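Local structure of Slr0280 protein (Synechocystis sp., 5H3K) at residues W67-E72 / T76-G81; N54-D59 / Y63-G68; N100-Q105 / P121-D126. The protein is of unknown function, but carries a region of the phosphodiester glycosidase (NAGPA) family and may therefore act on phosphodiester-linked sugars. All blocks are in the same frame, centred on the assembly; numbering follows the deposited sequence.

Interaction 1: residues W67-E72 / T76-G81; sequences WGQWQE and TRTGLG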
# COMPACT_ATOMS: atom_id res chain seq x y z
N TRP A 67 -8.26 1.72 18.15
CA TRP A 67 -8.47 2.51 19.36
C TRP A 67 -7.76 1.88 20.54
O TRP A 67 -7.46 0.67 20.54
CB TRP A 67 -9.97 2.69 19.66
CG TRP A 67 -10.63 1.39 19.93
CD1 TRP A 67 -11.21 0.56 19.02
CD2 TRP A 67 -10.78 0.76 21.21
NE1 TRP A 67 -11.71 -0.55 19.66
CE2 TRP A 67 -11.46 -0.45 21.00
CE3 TRP A 67 -10.41 1.11 22.52
CZ2 TRP A 67 -11.77 -1.33 22.05
CZ3 TRP A 67 -10.72 0.24 23.55
CH2 TRP A 67 -11.39 -0.96 23.31
N GLY A 68 -7.47 2.70 21.54
CA GLY A 68 -6.92 2.22 22.79
C GLY A 68 -7.32 3.13 23.93
O GLY A 68 -7.56 4.32 23.73
N GLN A 69 -7.42 2.56 25.13
CA GLN A 69 -7.74 3.34 26.32
C GLN A 69 -6.67 3.11 27.37
O GLN A 69 -6.17 2.00 27.53
CB GLN A 69 -9.13 2.96 26.87
CG GLN A 69 -10.27 3.56 26.07
CD GLN A 69 -11.64 3.15 26.61
OE1 GLN A 69 -11.82 2.06 27.14
NE2 GLN A 69 -12.61 4.05 26.47
N TRP A 70 -6.31 4.18 28.07
CA TRP A 70 -5.28 4.10 29.10
C TRP A 70 -5.57 5.03 30.27
O TRP A 70 -6.49 5.85 30.22
CB TRP A 70 -3.90 4.41 28.50
CG TRP A 70 -3.76 5.82 28.00
CD1 TRP A 70 -3.24 6.88 28.69
CD2 TRP A 70 -4.12 6.31 26.71
NE1 TRP A 70 -3.26 8.01 27.89
CE2 TRP A 70 -3.81 7.68 26.68
CE3 TRP A 70 -4.70 5.73 25.58
CZ2 TRP A 70 -4.04 8.48 25.55
CZ3 TRP A 70 -4.93 6.52 24.46
CH2 TRP A 70 -4.60 7.88 24.46
N GLN A 71 -4.76 4.90 31.32
CA GLN A 71 -4.88 5.71 32.52
C GLN A 71 -3.90 6.87 32.51
O GLN A 71 -2.70 6.68 32.32
CB GLN A 71 -4.60 4.85 33.76
CG GLN A 71 -5.81 4.23 34.40
CD GLN A 71 -5.81 4.43 35.90
OE1 GLN A 71 -6.35 5.42 36.40
NE2 GLN A 71 -5.17 3.52 36.63
N GLU A 72 -4.41 8.08 32.72
CA GLU A 72 -3.54 9.25 32.76
C GLU A 72 -4.11 10.30 33.72
O GLU A 72 -5.17 10.88 33.46
CB GLU A 72 -3.36 9.84 31.35
CG GLU A 72 -2.21 10.82 31.24
CD GLU A 72 -2.10 11.48 29.88
OE1 GLU A 72 -2.46 10.83 28.86
OE2 GLU A 72 -1.67 12.65 29.82
N THR A 76 -9.48 7.82 32.73
CA THR A 76 -9.43 6.96 31.55
C THR A 76 -9.42 7.81 30.28
O THR A 76 -10.33 8.61 30.05
CB THR A 76 -10.63 6.00 31.52
OG1 THR A 76 -10.64 5.22 32.71
CG2 THR A 76 -10.54 5.08 30.31
N ARG A 77 -8.38 7.65 29.46
CA ARG A 77 -8.29 8.40 28.21
C ARG A 77 -8.59 7.47 27.06
O ARG A 77 -8.32 6.27 27.14
CB ARG A 77 -6.90 9.00 28.03
CG ARG A 77 -6.43 9.90 29.17
CD ARG A 77 -7.27 11.17 29.28
NE ARG A 77 -6.76 12.06 30.32
CZ ARG A 77 -5.83 12.99 30.11
NH1 ARG A 77 -5.31 13.16 28.89
NH2 ARG A 77 -5.41 13.75 31.11
N THR A 78 -9.17 8.02 25.99
CA THR A 78 -9.44 7.23 24.79
C THR A 78 -8.70 7.82 23.61
O THR A 78 -8.80 9.03 23.35
CB THR A 78 -10.94 7.18 24.46
OG1 THR A 78 -11.66 6.70 25.60
CG2 THR A 78 -11.18 6.25 23.27
N GLY A 79 -7.98 6.97 22.90
CA GLY A 79 -7.23 7.38 21.73
C GLY A 79 -7.70 6.63 20.49
O GLY A 79 -8.06 5.46 20.58
N LEU A 80 -7.71 7.30 19.35
CA LEU A 80 -8.09 6.68 18.08
C LEU A 80 -6.93 6.86 17.10
O LEU A 80 -6.30 7.92 17.08
CB LEU A 80 -9.32 7.38 17.50
CG LEU A 80 -10.56 7.49 18.38
CD1 LEU A 80 -11.71 8.05 17.58
CD2 LEU A 80 -10.91 6.14 18.93
N GLY A 81 -6.66 5.85 16.27
CA GLY A 81 -5.69 6.01 15.20
C GLY A 81 -5.99 7.26 14.38
O GLY A 81 -7.13 7.46 13.96
O HOH W 1 -9.20 6.27 35.53

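Interaction 2: residues N54-D59 / Y63-G68; sequences NQISID and YPVAWG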
# COMPACT_ATOMS: atom_id res chain seq x y z
N ASN A 54 -9.77 -2.86 17.16
CA ASN A 54 -9.60 -2.41 15.78
C ASN A 54 -10.91 -1.98 15.12
O ASN A 54 -10.96 -1.74 13.91
CB ASN A 54 -8.89 -3.50 14.95
CG ASN A 54 -9.71 -4.78 14.86
OD1 ASN A 54 -10.70 -4.95 15.57
ND2 ASN A 54 -9.30 -5.69 13.98
N GLN A 55 -11.98 -1.88 15.91
CA GLN A 55 -13.28 -1.44 15.41
C GLN A 55 -13.90 -0.37 16.30
O GLN A 55 -13.76 -0.39 17.52
CB GLN A 55 -14.25 -2.62 15.37
CG GLN A 55 -13.73 -3.86 14.66
CD GLN A 55 -14.54 -4.20 13.44
OE1 GLN A 55 -15.50 -4.97 13.52
NE2 GLN A 55 -14.17 -3.62 12.31
N ILE A 56 -14.60 0.57 15.67
CA ILE A 56 -15.46 1.50 16.39
C ILE A 56 -16.86 1.31 15.83
O ILE A 56 -17.03 0.88 14.68
CB ILE A 56 -15.00 2.97 16.26
CG1 ILE A 56 -15.00 3.44 14.81
CG2 ILE A 56 -13.62 3.14 16.88
CD1 ILE A 56 -14.81 4.96 14.67
N SER A 57 -17.87 1.60 16.64
CA SER A 57 -19.25 1.45 16.20
C SER A 57 -19.95 2.79 16.20
O SER A 57 -19.88 3.53 17.18
CB SER A 57 -20.00 0.46 17.10
OG SER A 57 -21.33 0.33 16.66
N ILE A 58 -20.62 3.12 15.09
CA ILE A 58 -21.37 4.36 14.97
C ILE A 58 -22.76 4.04 14.40
O ILE A 58 -22.86 3.49 13.30
CB ILE A 58 -20.69 5.34 13.99
CG1 ILE A 58 -19.28 5.70 14.47
CG2 ILE A 58 -21.53 6.59 13.84
CD1 ILE A 58 -18.54 6.63 13.52
N ASP A 59 -23.81 4.39 15.14
CA ASP A 59 -25.18 4.08 14.73
C ASP A 59 -25.34 2.59 14.37
O ASP A 59 -25.96 2.25 13.38
CB ASP A 59 -25.60 4.98 13.55
CG ASP A 59 -27.10 4.89 13.26
OD1 ASP A 59 -27.84 4.38 14.12
OD2 ASP A 59 -27.52 5.35 12.17
N TYR A 63 -16.80 0.08 11.95
CA TYR A 63 -15.82 0.59 10.98
C TYR A 63 -14.41 0.26 11.49
O TYR A 63 -14.19 0.19 12.69
CB TYR A 63 -16.00 2.10 10.81
CG TYR A 63 -17.37 2.47 10.32
CD1 TYR A 63 -18.36 2.90 11.20
CD2 TYR A 63 -17.70 2.38 8.97
CE1 TYR A 63 -19.63 3.24 10.75
CE2 TYR A 63 -18.95 2.71 8.51
CZ TYR A 63 -19.92 3.14 9.40
OH TYR A 63 -21.17 3.48 8.94
N PRO A 64 -13.47 0.00 10.56
CA PRO A 64 -12.10 -0.37 10.93
C PRO A 64 -11.29 0.84 11.41
O PRO A 64 -10.72 1.57 10.59
CB PRO A 64 -11.52 -0.91 9.62
CG PRO A 64 -12.29 -0.13 8.55
CD PRO A 64 -13.68 0.03 9.10
N VAL A 65 -11.28 1.06 12.72
CA VAL A 65 -10.51 2.15 13.31
C VAL A 65 -9.80 1.63 14.56
O VAL A 65 -10.45 1.09 15.46
CB VAL A 65 -11.41 3.35 13.72
CG1 VAL A 65 -10.58 4.41 14.45
CG2 VAL A 65 -12.10 3.96 12.51
N ALA A 66 -8.48 1.80 14.62
CA ALA A 66 -7.74 1.37 15.80
C ALA A 66 -8.06 2.30 16.98
O ALA A 66 -8.11 3.52 16.82
CB ALA A 66 -6.24 1.37 15.52
N TRP A 67 -8.26 1.72 18.15
CA TRP A 67 -8.47 2.51 19.36
C TRP A 67 -7.76 1.88 20.54
O TRP A 67 -7.46 0.67 20.54
CB TRP A 67 -9.97 2.69 19.66
CG TRP A 67 -10.63 1.39 19.93
CD1 TRP A 67 -11.21 0.56 19.02
CD2 TRP A 67 -10.78 0.76 21.21
NE1 TRP A 67 -11.71 -0.55 19.66
CE2 TRP A 67 -11.46 -0.45 21.00
CE3 TRP A 67 -10.41 1.11 22.52
CZ2 TRP A 67 -11.77 -1.33 22.05
CZ3 TRP A 67 -10.72 0.24 23.55
CH2 TRP A 67 -11.39 -0.96 23.31
N GLY A 68 -7.47 2.70 21.54
CA GLY A 68 -6.92 2.22 22.79
C GLY A 68 -7.32 3.13 23.93
O GLY A 68 -7.56 4.32 23.73
O HOH W 2 -23.07 4.25 10.82

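Interaction 3: residues N100-Q105 / P121-D126; sequences NQQPVQ and PNRYLD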
# COMPACT_ATOMS: atom_id res chain seq x y z
N ASN A 100 4.06 14.44 18.76
CA ASN A 100 3.21 14.15 19.91
C ASN A 100 2.02 15.11 20.07
O ASN A 100 1.23 14.95 21.00
CB ASN A 100 4.03 14.04 21.20
CG ASN A 100 4.58 15.39 21.65
OD1 ASN A 100 4.54 16.37 20.92
ND2 ASN A 100 5.12 15.42 22.87
N GLN A 101 1.89 16.07 19.16
CA GLN A 101 0.81 17.07 19.17
C GLN A 101 0.06 17.04 17.85
O GLN A 101 0.67 16.95 16.79
CB GLN A 101 1.39 18.47 19.34
CG GLN A 101 2.19 18.68 20.60
CD GLN A 101 1.33 18.57 21.84
OE1 GLN A 101 1.11 17.47 22.37
NE2 GLN A 101 0.82 19.71 22.31
N GLN A 102 -1.27 17.14 17.90
CA GLN A 102 -2.05 17.15 16.68
C GLN A 102 -3.19 18.15 16.77
O GLN A 102 -4.20 17.86 17.39
CB GLN A 102 -2.64 15.76 16.40
CG GLN A 102 -3.37 15.70 15.06
CD GLN A 102 -2.51 16.21 13.93
OE1 GLN A 102 -1.48 15.62 13.61
NE2 GLN A 102 -2.93 17.30 13.30
N PRO A 103 -3.00 19.34 16.19
CA PRO A 103 -4.12 20.30 16.07
C PRO A 103 -5.19 19.80 15.10
O PRO A 103 -4.88 19.24 14.04
CB PRO A 103 -3.45 21.57 15.55
CG PRO A 103 -2.12 21.14 14.99
CD PRO A 103 -1.71 19.92 15.77
N VAL A 104 -6.45 19.98 15.48
CA VAL A 104 -7.57 19.46 14.69
C VAL A 104 -8.69 20.50 14.61
O VAL A 104 -8.76 21.40 15.45
CB VAL A 104 -8.13 18.13 15.27
CG1 VAL A 104 -7.07 17.01 15.28
CG2 VAL A 104 -8.71 18.34 16.67
N GLN A 105 -9.54 20.37 13.60
CA GLN A 105 -10.78 21.13 13.54
C GLN A 105 -11.94 20.16 13.36
O GLN A 105 -11.90 19.29 12.48
CB GLN A 105 -10.76 22.15 12.39
CG GLN A 105 -10.01 23.44 12.70
CD GLN A 105 -10.74 24.35 13.68
OE1 GLN A 105 -11.14 23.93 14.77
NE2 GLN A 105 -10.93 25.62 13.30
N PRO A 121 1.16 -0.48 15.40
CA PRO A 121 1.62 0.32 14.26
C PRO A 121 0.91 1.67 14.10
O PRO A 121 0.98 2.24 13.02
CB PRO A 121 1.22 -0.55 13.07
CG PRO A 121 -0.10 -1.16 13.51
CD PRO A 121 0.06 -1.40 15.01
N ASN A 122 0.25 2.17 15.14
CA ASN A 122 -0.62 3.33 14.97
C ASN A 122 -0.25 4.54 15.82
O ASN A 122 0.35 4.41 16.89
CB ASN A 122 -2.07 2.95 15.30
CG ASN A 122 -2.57 1.80 14.45
OD1 ASN A 122 -2.49 1.84 13.22
ND2 ASN A 122 -3.07 0.76 15.10
N ARG A 123 -0.66 5.71 15.34
CA ARG A 123 -0.51 6.97 16.08
C ARG A 123 -1.87 7.34 16.66
O ARG A 123 -2.78 7.75 15.93
CB ARG A 123 -0.03 8.06 15.12
CG ARG A 123 0.12 9.45 15.74
CD ARG A 123 0.48 10.46 14.67
NE ARG A 123 0.81 11.79 15.19
CZ ARG A 123 0.19 12.91 14.84
NH1 ARG A 123 -0.80 12.88 13.96
NH2 ARG A 123 0.58 14.07 15.35
N TYR A 124 -2.02 7.22 17.97
CA TYR A 124 -3.32 7.43 18.63
C TYR A 124 -3.52 8.88 19.07
O TYR A 124 -2.65 9.46 19.72
CB TYR A 124 -3.47 6.48 19.82
CG TYR A 124 -3.50 5.02 19.41
CD1 TYR A 124 -4.70 4.38 19.14
CD2 TYR A 124 -2.32 4.30 19.27
CE1 TYR A 124 -4.72 3.05 18.75
CE2 TYR A 124 -2.34 2.98 18.88
CZ TYR A 124 -3.54 2.36 18.63
OH TYR A 124 -3.55 1.03 18.23
N LEU A 125 -4.67 9.45 18.71
CA LEU A 125 -5.03 10.80 19.15
C LEU A 125 -5.95 10.72 20.36
O LEU A 125 -6.96 10.02 20.33
CB LEU A 125 -5.70 11.60 18.02
CG LEU A 125 -4.98 11.80 16.68
CD1 LEU A 125 -5.78 12.71 15.74
CD2 LEU A 125 -3.56 12.36 16.86
N ASP A 126 -5.60 11.43 21.43
CA ASP A 126 -6.42 11.43 22.65
C ASP A 126 -7.65 12.31 22.41
O ASP A 126 -7.56 13.55 22.41
CB ASP A 126 -5.58 11.95 23.83
CG ASP A 126 -6.32 11.88 25.17
OD1 ASP A 126 -7.56 11.99 25.19
OD2 ASP A 126 -5.64 11.73 26.21

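Interaction 1: residues W67-E72 / T76-G81
The indole of Trp70 carries the CB of Arg77 over one face, a CH-pi contact 3.9 Å from that CB to the centroid of the five-membered ring, and Arg117 adds a cation-pi contact. At the edge of the indole, in its plane, NE1 donates to the anti lone pair of Glu72 OE1, nearly straight at 173°. Bent at chi2 (-66°), the Arg77 chain lays one face of its guanidinium against the Glu72 carboxylate, whose CD sits near the rim, and the two planes stack 29° apart. Glu72 OE1 to Arg77 NH1 is a long salt bridge of 3.7 Å, an attraction of charges only; Asp126 is the stronger partner of NH1. CZ3 of Trp70 reaches Gly79 N at 3.5 Å, and a CB on Gly79 would run into the ring. On the opposite face of the sheet, Gln69 and Thr78 lie side by side, and Gln69 NE2 donates in its amide plane to Thr78 OG1 at 2.9 Å and also to Leu137 O. Trp67 CB meets Leu80 CD2 there too. Paired backbone bonds at Gly68-Gly79 and Trp70-Arg77 alternate with non-hydrogen-bonded pairs, the pattern of antiparallel strands, here joined by a short turn as the beta hairpin 61-72/75-81.

Interaction 2: residues N54-D59 / Y63-G68
Ile56 and Val65 supply the main bump and hollow of this contact, their branches meeting at an angle. CD1 of Ile56 packs on CG2 of Val65 at 3.6 Å, while CG1 and CG2 of the isoleucine straddle Val65 CB, so that the valine's branch point sits in the fork of the isoleucine. The first torsion of Ile56 (61°) sets CG1 between the backbone N and the carbonyl carbon, facing Val65, with CD1 beyond it against the valine CG2; CG2 of Ile56 is left on the side of Trp67, whose CD1 lies 4.1 Å from it. Shortening Ile56 to an alanine is likely to open a gap between Val65 and the Trp67 indole and to leave Val65 CG2 without the methyl it packs on. A second, shallower fit lies toward the turn, where CB of Ile58 meets the edge of the Tyr63 ring at CE1, 4.0 Å away. Beyond that edge a water in the ring plane joins the Tyr63 OH to the backbone and donates to Ile58 O, 2.6 Å from the water oxygen. Between these two fits the backbones are clasped by a pair of bonds, Ile56 N to Tyr63 O and Tyr63 N to Ile56 O, the latter 2.9 Å long. Toward Asn54 the pairing slackens: Val65 N reaches Asn54 O only in a weak bond with an angle of 120°, close to the corner that the chain turns at Asn54. The Trp67 indole nitrogen is bound by the carbonyl of Asn142. Helix 82-89 covers the apolar side, with Leu89 against Ile56 and Ile58 and Phe88 against Val65, while strand 143-145 pairs with strand 55-58 and brings Leu144 against Ile56 and Trp67.

Interaction 3: residues N100-Q105 / P121-D126
Arg123 and Gln102 make the polar half of this contact, and they are the first residues to meet on the way along 121-126. Arg123 has CG anti to the backbone N (chi1 178°) and no bend before NE, an extended chain that spans the gap to strand 101-105. There it grips one atom end-on with two nitrogens: Gln102 OE1 lies 2.8 Å from NH1 and 3.1 Å from NH2. The oxygen sits almost in the guanidinium plane, whereas the amide stands nearly perpendicular to it, 86° away, and both donors are tilted out of the carbonyl plane. The bend of Gln102 at chi2 brings its amide round to this position, and the other end of the amide is fixed as well, NE2 donating to Pro103 O at 2.8 Å and also to the Leu94 carbonyl. A buried amide is thus engaged at both ends. Asp82 forms a salt bridge with Arg123 NH1, so the positive charge has a carboxylate close by and is probably stabilised by it.

The two strands are not paired with each other: 101-105, 112-119 and 122-126 follow one another as a three-stranded antiparallel meander, and the contact spans its middle strand, joining outer strand segments that run 58° apart. Past Tyr124, whose ring meets Phe49 edge-to-face, the next contact is apolar. Leu125 CD2 rests against Gln102 CB at 3.6 Å, with CG of the glutamine close to both leucine methyls. The same CD2 lies over one face of the Arg123 guanidinium, near its rim and 4.0 Å above its plane. At the end of the segment, Asp126 turns to other partners, Arg77 and Thr128.

How the interactions relate
All three contacts belong to one mixed, curled sheet near the N-terminal end of the chain, on the same side of the chain's centre. Interaction 2 comes first in sequence and runs straight into interaction 1, since both use strand 61-72 and share Trp67 and Gly68; their centres are about 13 Å apart. Interaction 3 follows, its centre about 11 Å from that of interaction 1 and about 16 Å from that of interaction 2. Strand 75-81 pairs with strand 122-126, linking the hairpins to the third contact through a probable hydrogen bond between Leu80 O and Leu125 N and through the Arg77-Asp126 salt bridge. Two successive hairpins sharing strand 61-72 thus form part of a larger curled sheet.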